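Long-range contact in cell division protein SepF (Methanobrevibacter smithii, PDB 7AL1), which probably anchors the tubulin-like division protein FtsZ to the cell membrane in archaea, here as the dimeric FtsZ-binding domain: residues Y68-L73 with I84-K89. Residues are numbered along the deposited sequence; the frame is centred on the assembly and turned at random.
Sequences YGAEAL and IIIAPK
In Ile-85 CG1 lies anti to the backbone N (chi1 -174°), which leaves CG2 between N and carbonyl carbon and turned to Leu-73, whose CB it meets at 4.0 Å. Ile-84 takes a different well, with CG2 anti to its backbone N, and that methyl packs against Ala-72 CB at 4.2 Å. Beta-branched isoleucines suit extended chain, and the small Ala-72 fits the face it shares with Ile-86, covered by helix 51-68, where both touch Ile-61. The partners form an antiparallel hairpin: Glu-71 and Ala-87 exchange two N-H...O bonds, as do Leu-73 and Ile-85, with Leu-73 N to Ile-85 O at 2.9 Å and 164° at the hydrogen. Between these pairs the non-hydrogen-bonded Ala-72 and Ile-86 approach to 4.3 Å between CA atoms. On the other face, Glu-71 OE1 accepts a hydrogen bond from Leu-93 N, and the small Ala-87 packs on the Leu-93 side chain. Gly-69 leaves the helix with positive phi (76°), a turn easy without a side chain. Beyond the strands a water donates to Tyr-68 O and accepts from Lys-89 N, 2.9 Å from each. Backbone bonds thus fix the register, while apolar side chains join one face to the helix and the other to strand 92-95 and the second subunit, Leu-73 meeting its Leu-16 and Ile-85 its Ile-40.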
loop_
_atom_site.group_PDB
_atom_site.type_symbol
_atom_site.label_atom_id
_atom_site.label_comp_id
_atom_site.label_asym_id
_atom_site.label_seq_id
_atom_site.Cartn_x
_atom_site.Cartn_y
_atom_site.Cartn_z
ATOM N N TYR A 68 10.684 -14.348 -9.930
ATOM C CA TYR A 68 10.704 -14.537 -8.484
ATOM C C TYR A 68 9.322 -14.686 -7.881
ATOM O O TYR A 68 9.213 -14.835 -6.653
ATOM C CB TYR A 68 11.480 -13.414 -7.790
ATOM C CG TYR A 68 12.966 -13.408 -8.104
ATOM C CD1 TYR A 68 13.449 -12.778 -9.239
ATOM C CD2 TYR A 68 13.883 -14.026 -7.254
ATOM C CE1 TYR A 68 14.790 -12.750 -9.528
ATOM C CE2 TYR A 68 15.240 -14.002 -7.542
ATOM C CZ TYR A 68 15.681 -13.359 -8.682
ATOM O OH TYR A 68 17.019 -13.316 -8.993
ATOM N N GLY A 69 8.267 -14.675 -8.684
ATOM C CA GLY A 69 6.947 -14.906 -8.162
ATOM C C GLY A 69 6.373 -13.729 -7.429
ATOM O O GLY A 69 5.392 -13.893 -6.698
ATOM N N ALA A 70 6.936 -12.548 -7.603
ATOM C CA ALA A 70 6.371 -11.383 -6.938
ATOM C C ALA A 70 5.119 -10.909 -7.665
ATOM O O ALA A 70 4.921 -11.174 -8.857
ATOM C CB ALA A 70 7.405 -10.256 -6.876
ATOM N N GLU A 71 4.263 -10.199 -6.929
ATOM C CA GLU A 71 3.125 -9.489 -7.497
ATOM C C GLU A 71 3.432 -7.997 -7.535
ATOM O O GLU A 71 4.198 -7.502 -6.721
ATOM C CB GLU A 71 1.883 -9.668 -6.609
ATOM C CG GLU A 71 1.327 -11.084 -6.463
ATOM C CD GLU A 71 0.034 -11.113 -5.632
ATOM O OE1 GLU A 71 0.121 -11.206 -4.387
ATOM O OE2 GLU A 71 -1.069 -11.032 -6.221
ATOM N N ALA A 72 2.869 -7.277 -8.501
ATOM C CA ALA A 72 3.049 -5.828 -8.560
ATOM C C ALA A 72 1.744 -5.232 -9.028
ATOM O O ALA A 72 1.343 -5.480 -10.170
ATOM C CB ALA A 72 4.176 -5.434 -9.512
ATOM N N LEU A 73 1.101 -4.447 -8.179
ATOM C CA LEU A 73 -0.245 -3.943 -8.402
ATOM C C LEU A 73 -0.231 -2.431 -8.333
ATOM O O LEU A 73 0.216 -1.853 -7.329
ATOM C CB LEU A 73 -1.199 -4.517 -7.348
ATOM C CG LEU A 73 -2.668 -4.157 -7.503
ATOM C CD1 LEU A 73 -3.272 -4.845 -8.723
ATOM C CD2 LEU A 73 -3.444 -4.534 -6.250
ATOM N N ILE A 84 2.838 1.939 -6.610
ATOM C CA ILE A 84 2.691 0.511 -6.906
ATOM C C ILE A 84 3.056 -0.276 -5.660
ATOM O O ILE A 84 3.983 0.104 -4.942
ATOM C CB ILE A 84 3.636 0.110 -8.053
ATOM C CG1 ILE A 84 3.361 0.955 -9.289
ATOM C CG2 ILE A 84 3.581 -1.375 -8.417
ATOM C CD1 ILE A 84 4.571 1.102 -10.197
ATOM N N ILE A 85 2.314 -1.326 -5.340
ATOM C CA ILE A 85 2.748 -2.251 -4.307
ATOM C C ILE A 85 3.350 -3.492 -4.926
ATOM O O ILE A 85 2.740 -4.117 -5.805
ATOM C CB ILE A 85 1.647 -2.613 -3.293
ATOM C CG1 ILE A 85 2.277 -3.481 -2.183
ATOM C CG2 ILE A 85 0.464 -3.261 -3.943
ATOM C CD1 ILE A 85 1.490 -3.550 -0.916
ATOM N N ILE A 86 4.557 -3.830 -4.511
ATOM C CA ILE A 86 5.216 -5.064 -4.911
ATOM C C ILE A 86 5.206 -6.002 -3.716
ATOM O O ILE A 86 5.784 -5.692 -2.673
ATOM C CB ILE A 86 6.659 -4.808 -5.375
ATOM C CG1 ILE A 86 6.673 -3.827 -6.539
ATOM C CG2 ILE A 86 7.339 -6.131 -5.737
ATOM C CD1 ILE A 86 8.027 -3.255 -6.789
ATOM N N ALA A 87 4.596 -7.168 -3.873
ATOM C CA ALA A 87 4.490 -8.127 -2.796
ATOM C C ALA A 87 5.342 -9.336 -3.116
ATOM O O ALA A 87 5.218 -9.900 -4.206
ATOM C CB ALA A 87 3.036 -8.560 -2.628
ATOM N N PRO A 88 6.211 -9.755 -2.212
ATOM C CA PRO A 88 7.012 -10.954 -2.452
ATOM C C PRO A 88 6.154 -12.204 -2.412
ATOM O O PRO A 88 5.107 -12.245 -1.769
ATOM C CB PRO A 88 7.988 -10.955 -1.274
ATOM C CG PRO A 88 7.182 -10.332 -0.147
ATOM C CD PRO A 88 6.412 -9.223 -0.847
ATOM N N LYS A 89 6.614 -13.242 -3.096
ATOM C CA LYS A 89 5.985 -14.540 -2.901
ATOM C C LYS A 89 5.948 -14.854 -1.409
ATOM O O LYS A 89 6.950 -14.697 -0.713
ATOM C CB LYS A 89 6.779 -15.604 -3.647
ATOM C CG LYS A 89 5.961 -16.850 -3.954
ATOM C CD LYS A 89 6.736 -17.847 -4.799
ATOM C CE LYS A 89 5.874 -19.046 -5.173
ATOM N NZ LYS A 89 6.587 -19.946 -6.123
HETATM O O HOH W 1 8.925 -12.688 -4.728
#